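Local coordinates for MutT/nudix family protein (Enterococcus faecalis, PDB 2FML) that is of unknown function but, as a Nudix-family protein with an NrtR-like winged-helix domain, may bind or hydrolyse a nucleoside diphosphate derivative and perhaps bind DNA, at residues A[66-71]-A[181-186]; A[57-62]-A[144-149]; A[164-169]-A[177-182]; A[38-43]-A[124-129]; A[94-99]-A[140-145]. One frame throughout, in Å; residues are numbered along the deposited sequence.

Contact 1 of 5, residues A[66-71]-A[181-186]; sequences HPFRNS and TLAFDH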
# COMPACT_ATOMS: atom_id res chain seq x y z
N HIS A 66 1.23 19.51 20.51
CA HIS A 66 -0.08 19.01 20.20
C HIS A 66 -0.26 18.70 18.71
O HIS A 66 0.43 19.27 17.88
CB HIS A 66 -1.13 20.01 20.70
CG HIS A 66 -1.56 19.77 22.11
ND1 HIS A 66 -1.91 20.79 22.97
CD2 HIS A 66 -1.70 18.62 22.81
CE1 HIS A 66 -2.23 20.28 24.14
NE2 HIS A 66 -2.09 18.97 24.07
N PRO A 67 -1.21 17.82 18.35
CA PRO A 67 -2.07 16.97 19.16
C PRO A 67 -1.25 15.84 19.78
O PRO A 67 -0.15 15.56 19.31
CB PRO A 67 -3.13 16.47 18.18
CG PRO A 67 -2.54 16.66 16.80
CD PRO A 67 -1.51 17.73 16.91
N PHE A 68 -1.71 15.30 20.91
CA PHE A 68 -1.01 14.25 21.62
C PHE A 68 0.33 14.65 22.11
O PHE A 68 1.26 13.84 22.01
CB PHE A 68 -0.87 12.99 20.71
CG PHE A 68 -2.22 12.41 20.30
CD1 PHE A 68 -2.99 11.66 21.22
CD2 PHE A 68 -2.76 12.67 19.04
CE1 PHE A 68 -4.26 11.13 20.86
CE2 PHE A 68 -4.02 12.17 18.67
CZ PHE A 68 -4.76 11.39 19.57
N ARG A 69 0.43 15.89 22.64
CA ARG A 69 1.59 16.30 23.39
C ARG A 69 1.99 15.28 24.47
O ARG A 69 1.15 14.86 25.26
CB ARG A 69 1.35 17.64 24.07
CG ARG A 69 2.56 18.27 24.72
CD ARG A 69 2.13 19.38 25.70
NE ARG A 69 1.43 20.43 24.98
CZ ARG A 69 0.58 21.33 25.50
NH1 ARG A 69 0.21 21.32 26.77
NH2 ARG A 69 0.06 22.23 24.66
N ASN A 70 3.27 14.93 24.50
CA ASN A 70 3.81 14.03 25.50
C ASN A 70 3.47 12.54 25.32
O ASN A 70 3.92 11.69 26.08
CB ASN A 70 3.43 14.53 26.92
CG ASN A 70 4.16 15.83 27.30
OD1 ASN A 70 5.17 16.19 26.70
ND2 ASN A 70 3.64 16.53 28.30
N SER A 71 2.69 12.23 24.31
CA SER A 71 2.41 10.85 23.98
C SER A 71 3.61 10.32 23.16
O SER A 71 4.27 11.09 22.49
CB SER A 71 1.10 10.73 23.19
OG SER A 71 -0.02 11.05 23.99
N THR A 181 -0.44 4.69 25.91
CA THR A 181 -1.22 4.63 24.71
C THR A 181 -0.50 5.45 23.61
O THR A 181 -0.12 6.60 23.81
CB THR A 181 -2.70 5.18 24.96
OG1 THR A 181 -3.36 4.43 26.01
CG2 THR A 181 -3.55 5.02 23.73
N LEU A 182 -0.30 4.85 22.44
CA LEU A 182 0.29 5.56 21.32
C LEU A 182 -0.63 6.67 20.84
O LEU A 182 -1.90 6.50 20.83
CB LEU A 182 0.58 4.59 20.18
CG LEU A 182 1.72 3.61 20.45
CD1 LEU A 182 1.67 2.41 19.51
CD2 LEU A 182 3.04 4.34 20.32
N ALA A 183 -0.00 7.78 20.46
CA ALA A 183 -0.66 8.86 19.74
C ALA A 183 -1.42 8.40 18.47
O ALA A 183 -1.06 7.44 17.80
CB ALA A 183 0.39 9.96 19.36
N PHE A 184 -2.44 9.17 18.12
CA PHE A 184 -3.15 8.98 16.86
C PHE A 184 -3.67 7.55 16.76
O PHE A 184 -4.17 7.02 17.76
CB PHE A 184 -2.29 9.38 15.65
CG PHE A 184 -1.75 10.81 15.72
CD1 PHE A 184 -2.58 11.88 15.44
CD2 PHE A 184 -0.41 11.05 16.02
CE1 PHE A 184 -2.07 13.21 15.49
CE2 PHE A 184 0.11 12.31 16.06
CZ PHE A 184 -0.74 13.43 15.78
N ASP A 185 -3.51 6.94 15.57
CA ASP A 185 -3.84 5.56 15.28
C ASP A 185 -2.53 4.77 15.09
O ASP A 185 -2.51 3.75 14.45
CB ASP A 185 -4.71 5.47 14.00
CG ASP A 185 -4.01 6.05 12.76
OD1 ASP A 185 -2.97 6.74 12.90
OD2 ASP A 185 -4.48 5.83 11.62
N HIS A 186 -1.46 5.23 15.72
CA HIS A 186 -0.13 4.55 15.58
C HIS A 186 -0.06 3.13 16.11
O HIS A 186 0.75 2.34 15.65
CB HIS A 186 0.98 5.40 16.17
CG HIS A 186 1.20 6.65 15.41
ND1 HIS A 186 2.27 7.50 15.65
CD2 HIS A 186 0.50 7.20 14.39
CE1 HIS A 186 2.21 8.51 14.80
NE2 HIS A 186 1.15 8.35 14.03
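Ala-183 O accepts His-186 N at 3.1 Å and closes a type II' turn, while Ala-183 CB lies 3.5 Å from Phe-68 CB. On the other segment, Ser-71 N gives a bond to Phe-68 O at 3.2 Å, which closes a type II turn. The loop between strands 55-63 and 72-78 thus meets the loop that leads into helix 186-200. The ring of Phe-68 lies against the start of the second turn. Phe-184 N sits over the centre of that ring, 3.4 Å above its plane. Ala-183 CA lies over the same ring, offset toward the rim, in a CH-pi contact. The two phenylalanines form a T-shaped pair with planes at 61°. Phe-68 offers its edge, with CD2 over the centre of the Phe-184 face and CE2 3.5 Å from Phe-184 CD1. Pro-67, which follows a cis peptide bond, brings CG to 3.7 Å from Phe-184 CE1. Nearby, Arg-63 bonds the backbone of the 66-71 loop, and Trp-72 bonds that of Ala-183. No hydrogen bond joins the two segments. Their direct hold is therefore apolar and aromatic, and each loop keeps its shape through its own turn and neighbouring strands.

Contact 2 of 5, residues A[57-62]-A[144-149]; sequences KVLLIQ and KEVHWF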
# COMPACT_ATOMS: atom_id res chain seq x y z
N LYS A 57 13.68 -4.21 18.31
CA LYS A 57 13.36 -2.90 18.84
C LYS A 57 12.63 -2.08 17.77
O LYS A 57 12.73 -2.37 16.58
CB LYS A 57 14.61 -2.16 19.36
CG LYS A 57 15.54 -2.97 20.22
CD LYS A 57 16.29 -2.12 21.21
CE LYS A 57 17.36 -2.93 21.92
NZ LYS A 57 18.26 -2.17 22.87
N VAL A 58 11.86 -1.09 18.21
CA VAL A 58 11.14 -0.21 17.31
C VAL A 58 11.36 1.24 17.79
O VAL A 58 11.39 1.48 19.00
CB VAL A 58 9.63 -0.58 17.25
CG1 VAL A 58 8.99 -0.47 18.66
CG2 VAL A 58 8.89 0.32 16.17
N LEU A 59 11.59 2.17 16.87
CA LEU A 59 11.89 3.54 17.26
C LEU A 59 10.57 4.32 17.51
O LEU A 59 9.67 4.27 16.66
CB LEU A 59 12.72 4.25 16.19
CG LEU A 59 13.28 5.62 16.50
CD1 LEU A 59 14.29 5.99 15.47
CD2 LEU A 59 12.10 6.61 16.47
N LEU A 60 10.48 4.99 18.66
CA LEU A 60 9.31 5.85 19.01
C LEU A 60 9.85 7.20 19.43
O LEU A 60 10.97 7.29 19.89
CB LEU A 60 8.49 5.28 20.18
CG LEU A 60 7.79 3.94 20.00
CD1 LEU A 60 6.94 3.58 21.22
CD2 LEU A 60 6.91 3.95 18.70
N ILE A 61 9.05 8.24 19.28
CA ILE A 61 9.43 9.56 19.77
C ILE A 61 8.35 9.96 20.73
O ILE A 61 7.20 9.53 20.58
CB ILE A 61 9.47 10.64 18.65
CG1 ILE A 61 8.08 10.73 17.97
CG2 ILE A 61 10.56 10.35 17.66
CD1 ILE A 61 7.70 12.11 17.42
N GLN A 62 8.71 10.80 21.71
CA GLN A 62 7.75 11.47 22.57
C GLN A 62 7.48 12.83 21.96
O GLN A 62 8.39 13.66 21.85
CB GLN A 62 8.22 11.62 24.02
CG GLN A 62 7.19 12.31 24.87
CD GLN A 62 7.54 12.38 26.34
OE1 GLN A 62 6.69 12.10 27.22
NE2 GLN A 62 8.75 12.77 26.62
N LYS A 144 10.61 15.23 22.06
CA LYS A 144 11.11 15.44 23.44
C LYS A 144 12.07 14.33 23.81
O LYS A 144 12.96 14.49 24.61
CB LYS A 144 9.94 15.40 24.43
CG LYS A 144 9.58 16.69 25.11
CD LYS A 144 8.55 16.41 26.21
CE LYS A 144 9.17 16.32 27.60
NZ LYS A 144 8.12 16.58 28.64
N GLU A 145 11.84 13.16 23.25
CA GLU A 145 12.73 12.03 23.41
C GLU A 145 12.56 11.16 22.18
O GLU A 145 11.54 11.23 21.48
CB GLU A 145 12.32 11.17 24.58
CG GLU A 145 12.18 11.88 25.88
CD GLU A 145 12.64 10.99 26.98
OE1 GLU A 145 11.79 10.21 27.49
OE2 GLU A 145 13.85 11.06 27.30
N VAL A 146 13.58 10.37 21.93
CA VAL A 146 13.61 9.44 20.81
C VAL A 146 14.37 8.21 21.32
O VAL A 146 15.46 8.31 21.85
CB VAL A 146 14.21 10.05 19.46
CG1 VAL A 146 15.70 10.33 19.57
CG2 VAL A 146 13.94 9.10 18.31
N HIS A 147 13.76 7.04 21.19
CA HIS A 147 14.36 5.84 21.78
C HIS A 147 14.01 4.67 20.94
O HIS A 147 12.94 4.62 20.31
CB HIS A 147 13.81 5.57 23.18
CG HIS A 147 14.10 6.63 24.19
ND1 HIS A 147 13.10 7.32 24.87
CD2 HIS A 147 15.28 7.11 24.68
CE1 HIS A 147 13.66 8.17 25.72
NE2 HIS A 147 14.97 8.08 25.60
N TRP A 148 14.89 3.68 20.99
CA TRP A 148 14.61 2.35 20.50
C TRP A 148 13.87 1.64 21.62
O TRP A 148 14.45 1.34 22.66
CB TRP A 148 15.95 1.62 20.22
CG TRP A 148 16.62 2.04 18.93
CD1 TRP A 148 17.81 2.75 18.78
CD2 TRP A 148 16.15 1.76 17.60
NE1 TRP A 148 18.07 2.95 17.45
CE2 TRP A 148 17.08 2.33 16.71
CE3 TRP A 148 15.03 1.09 17.08
CZ2 TRP A 148 16.93 2.25 15.33
CZ3 TRP A 148 14.88 0.99 15.71
CH2 TRP A 148 15.86 1.56 14.84
N PHE A 149 12.58 1.37 21.41
CA PHE A 149 11.79 0.62 22.37
C PHE A 149 12.00 -0.87 22.14
O PHE A 149 12.00 -1.35 21.02
CB PHE A 149 10.30 0.97 22.22
CG PHE A 149 9.86 2.18 23.04
CD1 PHE A 149 10.42 3.44 22.81
CD2 PHE A 149 8.83 2.06 24.00
CE1 PHE A 149 10.03 4.54 23.57
CE2 PHE A 149 8.40 3.17 24.77
CZ PHE A 149 9.03 4.40 24.56
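Phe-149, Trp-148 and Gln-62 bury the most surface where strands 55-63 and 143-154 pair antiparallel in the mixed sheet of the Nudix domain. Phe-149 lies on the same sheet face as Leu-60, and the two side chains cross at about a right angle. Leu-60 CD1 stands over the centre of the ring, 3.6 Å above its plane, in a CH-pi contact. Beyond this pair, Trp-72 meets Phe-149 edge-to-face. The backbone of Phe-149 is held twice by Val-58: Val-58 N reaches Phe-149 O at 2.8 Å, and Phe-149 N reaches Val-58 O at 2.7 Å. Trp-148 points to the opposite face, where Leu-59 CB lies over its six-membered ring, toward the rim. Lys-57 CD touches Trp-148 CB at 3.9 Å, but Lys-57 NZ goes on to a salt bridge with Glu-134. The indole NE1 bonds Glu-135 O. Gln-62 has CG anti to its backbone N (chi1 -179°) and an extended chain. It lies beside the side chains of Lys-144 and Glu-145, pointing the same way. Its carbonyl O accepts Lys-144 N at 2.7 Å. Main-chain bonds thus set the register, while aromatic faces give aliphatic groups a flat surface on both sides of the sheet.

Contact 3 of 5, residues A[164-169]-A[177-182]; sequences DVEITL and LGKDTL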
# COMPACT_ATOMS: atom_id res chain seq x y z
N ASP A 164 10.08 3.05 32.15
CA ASP A 164 8.76 2.80 32.75
C ASP A 164 7.58 2.89 31.80
O ASP A 164 6.43 2.78 32.22
CB ASP A 164 8.54 3.68 33.96
CG ASP A 164 8.98 3.00 35.25
OD1 ASP A 164 8.14 2.29 35.89
OD2 ASP A 164 10.17 3.17 35.62
N VAL A 165 7.88 3.07 30.51
CA VAL A 165 6.88 3.13 29.46
C VAL A 165 6.56 1.73 28.98
O VAL A 165 7.46 0.92 28.76
CB VAL A 165 7.37 4.02 28.28
CG1 VAL A 165 6.24 4.18 27.21
CG2 VAL A 165 7.86 5.36 28.82
N GLU A 166 5.26 1.46 28.84
CA GLU A 166 4.73 0.14 28.53
C GLU A 166 3.50 0.29 27.66
O GLU A 166 2.48 0.84 28.08
CB GLU A 166 4.37 -0.65 29.80
CG GLU A 166 3.77 -2.05 29.54
CD GLU A 166 2.64 -2.44 30.56
OE1 GLU A 166 1.50 -1.89 30.52
OE2 GLU A 166 2.90 -3.32 31.41
N ILE A 167 3.62 -0.18 26.43
CA ILE A 167 2.59 -0.16 25.43
C ILE A 167 2.42 -1.57 24.94
O ILE A 167 3.38 -2.18 24.45
CB ILE A 167 2.98 0.72 24.21
CG1 ILE A 167 3.25 2.17 24.68
CG2 ILE A 167 1.98 0.46 23.02
CD1 ILE A 167 4.07 2.96 23.76
N THR A 168 1.19 -2.08 25.08
CA THR A 168 0.83 -3.46 24.78
C THR A 168 -0.34 -3.40 23.84
O THR A 168 -1.31 -2.72 24.10
CB THR A 168 0.50 -4.23 26.06
OG1 THR A 168 1.70 -4.32 26.81
CG2 THR A 168 0.06 -5.70 25.74
N LEU A 169 -0.17 -4.06 22.69
CA LEU A 169 -1.10 -4.05 21.58
C LEU A 169 -1.55 -5.46 21.22
O LEU A 169 -0.73 -6.38 21.11
CB LEU A 169 -0.44 -3.44 20.32
CG LEU A 169 0.21 -2.05 20.45
CD1 LEU A 169 0.97 -1.62 19.16
CD2 LEU A 169 -0.83 -1.03 21.02
N LEU A 177 -3.56 -2.36 25.58
CA LEU A 177 -3.82 -2.94 26.88
C LEU A 177 -2.89 -2.43 27.94
O LEU A 177 -3.08 -2.76 29.12
CB LEU A 177 -3.72 -4.47 26.87
CG LEU A 177 -3.84 -5.43 25.67
CD1 LEU A 177 -4.03 -6.80 26.37
CD2 LEU A 177 -5.00 -5.10 24.71
N GLY A 178 -1.89 -1.64 27.52
CA GLY A 178 -0.82 -1.24 28.42
C GLY A 178 -1.06 0.09 29.13
O GLY A 178 -2.04 0.82 28.84
N LYS A 179 -0.14 0.39 30.07
CA LYS A 179 -0.04 1.66 30.77
C LYS A 179 -0.18 2.87 29.80
O LYS A 179 -1.04 3.77 29.95
CB LYS A 179 1.33 1.72 31.43
CG LYS A 179 1.36 1.43 32.90
CD LYS A 179 2.71 1.90 33.49
CE LYS A 179 3.84 0.84 33.40
NZ LYS A 179 3.40 -0.57 33.76
N ASP A 180 0.70 2.87 28.81
CA ASP A 180 0.81 3.95 27.85
C ASP A 180 0.08 3.65 26.54
O ASP A 180 0.01 2.52 26.11
CB ASP A 180 2.29 4.26 27.68
CG ASP A 180 2.90 4.80 28.98
OD1 ASP A 180 2.75 6.01 29.27
OD2 ASP A 180 3.49 3.99 29.73
N THR A 181 -0.44 4.69 25.91
CA THR A 181 -1.22 4.63 24.71
C THR A 181 -0.50 5.45 23.61
O THR A 181 -0.12 6.60 23.81
CB THR A 181 -2.70 5.18 24.96
OG1 THR A 181 -3.36 4.43 26.01
CG2 THR A 181 -3.55 5.02 23.73
N LEU A 182 -0.30 4.85 22.44
CA LEU A 182 0.29 5.56 21.32
C LEU A 182 -0.63 6.67 20.84
O LEU A 182 -1.90 6.50 20.83
CB LEU A 182 0.58 4.59 20.18
CG LEU A 182 1.72 3.61 20.45
CD1 LEU A 182 1.67 2.41 19.51
CD2 LEU A 182 3.04 4.34 20.32
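Glu-166 has CG anti to its backbone N (chi1 179°), and a bend at chi2 (-143°) directs CD toward the 177-182 segment. Its OE1 accepts Lys-179 N at 2.8 Å, nearly along the C-O axis. The same OE1 lies 3.2 Å from Gly-178 CA. Asp-180 has CG beside its own backbone N (chi1 -65°). Asp-180 OD2 takes Glu-166 N on its anti side at 3.2 Å. The return bond runs from Asp-180 N to Glu-166 O at 2.8 Å. Glu-166 and Asp-180 are therefore tied by backbone and side chain together. The Lys-179 chain is bent at chi3 and chi4, and NZ makes a long salt bridge to Glu-166 OE2 at 3.7 Å. Further along, Leu-177 N gives a straight bond to Thr-168 O at 2.7 Å. Thr-168 CG2 packs on Leu-177 CG, while its OG1 turns to Thr-159 of the neighbouring strand. On the buried side, Ile-167 CD1 touches Leu-182 CD2 at 3.8 Å, and Leu-169 CD1 meets the other methyl, Leu-182 CD1. Leu-60 and helix 186-200 pack against this cluster. After strand 165-170 the chain reverses, runs back beside the strand from Leu-177 to Asp-180, then turns off toward helix 186-200. It is a hairpin-like return along an end strand of the mixed sheet, without a regular second strand.

Contact 4 of 5, residues A[38-43]-A[124-129]; sequences PSLTVD and VTVSYL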
# COMPACT_ATOMS: atom_id res chain seq x y z
N PRO A 38 -7.39 16.71 2.07
CA PRO A 38 -6.75 16.39 3.34
C PRO A 38 -5.33 16.96 3.45
O PRO A 38 -4.72 17.32 2.41
CB PRO A 38 -6.69 14.86 3.32
CG PRO A 38 -6.54 14.52 1.82
CD PRO A 38 -7.26 15.61 1.07
N SER A 39 -4.81 17.06 4.70
CA SER A 39 -3.37 17.10 4.91
C SER A 39 -2.83 15.71 4.70
O SER A 39 -3.49 14.67 5.00
CB SER A 39 -2.99 17.65 6.29
OG SER A 39 -3.54 18.95 6.43
N LEU A 40 -1.65 15.67 4.12
CA LEU A 40 -0.98 14.42 3.80
C LEU A 40 0.26 14.27 4.68
O LEU A 40 1.14 15.12 4.70
CB LEU A 40 -0.53 14.39 2.31
CG LEU A 40 0.05 12.99 1.84
CD1 LEU A 40 -1.13 12.03 1.85
CD2 LEU A 40 0.62 13.11 0.44
N THR A 41 0.34 13.14 5.39
CA THR A 41 1.49 12.90 6.22
C THR A 41 2.06 11.54 5.89
O THR A 41 1.51 10.79 5.03
CB THR A 41 1.14 12.93 7.76
OG1 THR A 41 0.14 11.97 8.03
CG2 THR A 41 0.65 14.26 8.25
N VAL A 42 3.24 11.28 6.48
CA VAL A 42 3.99 10.05 6.36
C VAL A 42 4.35 9.67 7.79
O VAL A 42 4.58 10.54 8.61
CB VAL A 42 5.32 10.20 5.48
CG1 VAL A 42 4.99 10.30 4.03
CG2 VAL A 42 6.17 11.40 5.93
N ASP A 43 4.45 8.38 8.06
CA ASP A 43 4.91 7.90 9.33
C ASP A 43 5.82 6.71 9.02
O ASP A 43 5.62 5.96 8.01
CB ASP A 43 3.72 7.42 10.19
CG ASP A 43 3.00 8.58 10.89
OD1 ASP A 43 3.56 9.11 11.88
OD2 ASP A 43 1.90 9.00 10.42
N VAL A 124 -4.41 12.34 6.16
CA VAL A 124 -4.17 10.97 5.64
C VAL A 124 -2.66 10.71 5.71
O VAL A 124 -1.84 11.55 5.36
CB VAL A 124 -4.75 10.79 4.17
CG1 VAL A 124 -4.45 9.33 3.53
CG2 VAL A 124 -6.24 11.03 4.20
N THR A 125 -2.31 9.51 6.16
CA THR A 125 -0.95 9.17 6.29
C THR A 125 -0.53 7.96 5.40
O THR A 125 -1.25 7.03 5.24
CB THR A 125 -0.63 9.02 7.78
OG1 THR A 125 0.76 9.28 7.99
CG2 THR A 125 -0.96 7.59 8.33
N VAL A 126 0.63 8.04 4.80
CA VAL A 126 1.18 6.94 4.11
C VAL A 126 2.28 6.44 5.04
O VAL A 126 3.23 7.13 5.34
CB VAL A 126 1.72 7.34 2.74
CG1 VAL A 126 2.31 6.17 2.06
CG2 VAL A 126 0.65 7.96 1.94
N SER A 127 2.08 5.28 5.59
CA SER A 127 3.11 4.72 6.44
C SER A 127 4.14 3.85 5.64
O SER A 127 3.83 3.27 4.63
CB SER A 127 2.50 3.94 7.61
OG SER A 127 1.87 2.75 7.16
N TYR A 128 5.35 3.81 6.18
CA TYR A 128 6.47 3.05 5.68
C TYR A 128 7.09 2.17 6.76
O TYR A 128 6.97 2.46 7.94
CB TYR A 128 7.53 4.00 5.10
CG TYR A 128 7.12 4.61 3.79
CD1 TYR A 128 7.64 4.13 2.60
CD2 TYR A 128 6.23 5.74 3.76
CE1 TYR A 128 7.31 4.75 1.38
CE2 TYR A 128 5.89 6.35 2.59
CZ TYR A 128 6.39 5.83 1.40
OH TYR A 128 6.00 6.39 0.25
N LEU A 129 7.81 1.15 6.31
CA LEU A 129 8.49 0.14 7.13
C LEU A 129 9.95 0.06 6.65
O LEU A 129 10.22 0.08 5.45
CB LEU A 129 7.82 -1.21 6.92
CG LEU A 129 8.38 -2.50 7.52
CD1 LEU A 129 8.71 -2.31 9.05
CD2 LEU A 129 7.33 -3.61 7.34
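Two parallel strands of the central mixed sheet of the Nudix fold pair here, with Leu-40, Thr-41, Val-42 and Asp-43 beside Val-124, Thr-125, Val-126 and Ser-127. Their main chains exchange bonds in the parallel pattern. Val-124 O accepts Thr-41 N at 2.7 Å, and Thr-41 O accepts Val-126 N at 2.9 Å. At the far end Tyr-128 N reaches Asp-43 O at 2.8 Å. The polar side chains of the contact lie on one face. Thr-125 has OG1 anti to its backbone N (chi1 -154°), which turns the hydroxyl toward the other strand. It donates to Asp-43 OD2 at 2.7 Å, on the anti side and 24° out of the carboxylate plane. Thr-41 OG1 lies 2.8 Å from Thr-125 OG1. Thr-125 OG1 thus stands between Thr-41 OG1 and Asp-43 OD2, both of the other strand. Asp-43 OD2 also bonds a glycerol, probably from the crystallisation liquor, which may mark a pocket; Asp-43 packs on His-186 as well. The other face is mainly apolar. Pro-38 CB lies 4.0 Å from Val-124 CG2, and Val-42 CG1 comes near Tyr-128 CE2. Helix 85-97 covers this side at Val-42 and Tyr-128, whose OH bonds Thr-85. Leu-40 and Val-124 also pack on Val-124 and Leu-40 of the second subunit. The pair thus separates two chemistries: hydroxyls and a carboxylate on one face, and mainly apolar contacts to the helix and the second subunit on the other. Asp-43 is buried, and the Thr-125 hydroxyl is one partner that satisfies its OD2.

Contact 5 of 5, residues A[94-99]-A[140-145]; sequences KEETGV and GDDAKE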
# COMPACT_ATOMS: atom_id res chain seq x y z
N LYS A 94 15.03 11.61 9.17
CA LYS A 94 16.27 12.30 9.47
C LYS A 94 16.10 13.52 10.39
O LYS A 94 16.84 13.65 11.35
CB LYS A 94 17.03 12.67 8.20
CG LYS A 94 18.46 13.04 8.52
CD LYS A 94 19.16 13.66 7.33
CE LYS A 94 20.52 14.24 7.78
NZ LYS A 94 21.08 14.99 6.62
N GLU A 95 15.12 14.40 10.11
CA GLU A 95 14.95 15.66 10.89
C GLU A 95 14.59 15.32 12.33
O GLU A 95 15.12 15.98 13.26
CB GLU A 95 13.86 16.59 10.30
CG GLU A 95 13.91 16.75 8.75
CD GLU A 95 13.39 18.10 8.13
OE1 GLU A 95 12.19 18.42 8.36
OE2 GLU A 95 14.18 18.76 7.38
N GLU A 96 13.71 14.29 12.49
CA GLU A 96 13.18 13.87 13.81
C GLU A 96 14.01 12.89 14.63
O GLU A 96 13.88 12.87 15.85
CB GLU A 96 11.76 13.34 13.71
CG GLU A 96 10.83 14.29 12.97
CD GLU A 96 9.37 14.23 13.45
OE1 GLU A 96 8.86 13.13 13.80
OE2 GLU A 96 8.74 15.33 13.43
N THR A 97 14.87 12.09 13.98
CA THR A 97 15.57 10.98 14.65
C THR A 97 17.06 10.97 14.41
O THR A 97 17.78 10.25 15.11
CB THR A 97 15.05 9.56 14.20
OG1 THR A 97 15.42 9.34 12.83
CG2 THR A 97 13.55 9.41 14.39
N GLY A 98 17.51 11.72 13.40
CA GLY A 98 18.90 11.70 12.97
C GLY A 98 19.27 10.55 12.06
O GLY A 98 20.36 10.49 11.58
N VAL A 99 18.36 9.65 11.77
CA VAL A 99 18.72 8.44 11.02
C VAL A 99 18.64 8.66 9.50
O VAL A 99 17.63 9.20 8.98
CB VAL A 99 17.88 7.26 11.48
CG1 VAL A 99 18.37 5.96 10.84
CG2 VAL A 99 17.89 7.21 13.01
N GLY A 140 14.90 15.57 16.90
CA GLY A 140 14.69 16.83 16.22
C GLY A 140 13.95 17.68 17.23
O GLY A 140 13.68 17.23 18.36
N ASP A 141 13.59 18.89 16.81
CA ASP A 141 12.98 19.89 17.70
C ASP A 141 11.63 19.48 18.27
O ASP A 141 11.34 19.79 19.44
CB ASP A 141 12.83 21.22 16.96
CG ASP A 141 12.50 22.38 17.91
OD1 ASP A 141 13.11 22.46 19.01
OD2 ASP A 141 11.62 23.20 17.55
N ASP A 142 10.82 18.81 17.45
CA ASP A 142 9.46 18.30 17.83
C ASP A 142 9.42 16.98 18.63
O ASP A 142 8.34 16.47 18.95
CB ASP A 142 8.53 18.20 16.61
CG ASP A 142 8.40 19.54 15.86
OD1 ASP A 142 8.38 20.63 16.51
OD2 ASP A 142 8.31 19.50 14.61
N ALA A 143 10.58 16.47 18.97
CA ALA A 143 10.66 15.23 19.67
C ALA A 143 11.33 15.52 20.98
O ALA A 143 12.46 16.04 20.99
CB ALA A 143 11.46 14.23 18.86
N LYS A 144 10.61 15.23 22.06
CA LYS A 144 11.11 15.44 23.44
C LYS A 144 12.07 14.33 23.81
O LYS A 144 12.96 14.49 24.61
CB LYS A 144 9.94 15.40 24.43
CG LYS A 144 9.58 16.69 25.11
CD LYS A 144 8.55 16.41 26.21
CE LYS A 144 9.17 16.32 27.60
NZ LYS A 144 8.12 16.58 28.64
N GLU A 145 11.84 13.16 23.25
CA GLU A 145 12.73 12.03 23.41
C GLU A 145 12.56 11.16 22.18
O GLU A 145 11.54 11.23 21.48
CB GLU A 145 12.32 11.17 24.58
CG GLU A 145 12.18 11.88 25.88
CD GLU A 145 12.64 10.99 26.98
OE1 GLU A 145 11.79 10.21 27.49
OE2 GLU A 145 13.85 11.06 27.30
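Gly-140 meets the last turn of helix 85-97 through its backbone, with CA only 4.1 Å from Glu-96 CA. Gly-140 N donates to Glu-96 O at 3.1 Å, with an N-H...O angle of 144°. The donor stands well above the carbonyl plane, 61° out of it. Gly-140 CA also makes a CA-H...O contact with Glu-95 O at 3.1 Å. Two successive helix carbonyl oxygens lie close to this glycine; a CB here would clash with Glu-95 O. Gly-140 also opens a type I turn, closed by Ala-143 N to Gly-140 O at 3.2 Å. Ala-143 CB then comes to 4.1 Å from Glu-96 O. Residues 77-98 match the Nudix box, the loop-helix signature of the family, and helix 85-97 makes up its second half. In active relatives, glutamates of this box bind divalent metal ions; whether this protein does so is not established. Among the side chains, Glu-96 uses its two oxygens differently. One oxygen, OE1, bonds Gly-76 N in the strand before the helix. The other, OE2, lies 4.4 Å from Asp-142 OD2, so two acidic groups approach without touching. Gly-98, the first residue past the helix, has positive phi, and its N reaches Lys-94 O at 2.9 Å. Thr-97 OG1 accepts Val-99 N in an ST turn and also bonds Thr-93 O. On the turn side, Asp-141 OD2 makes a salt bridge to Arg-16 of the second subunit.

How the contacts relate
Contact 4 is fully buried in the sheet, while the other four are only partly buried. Contacts 2 and 4 are both strand pairs of one sheet, antiparallel and parallel, and strands 55-63 and 39-50 are neighbours in it. Contact 5 shares Lys-144 and Glu-145 with contact 2 and brings the helix end against the same region. Contact 3 lies at an end strand, and Phe-149 of contact 2 touches its Val-165. Contacts 1 and 3 share Thr-181 and Leu-182. Contact 1 is mainly apolar and aromatic, with no hydrogen bond between its segments. Contact 3 adds carboxylate-to-backbone bonds and a long salt bridge to main-chain bonds; contact 5 is mostly main chain. Contacts 1, 4 and 5 also reach the second subunit.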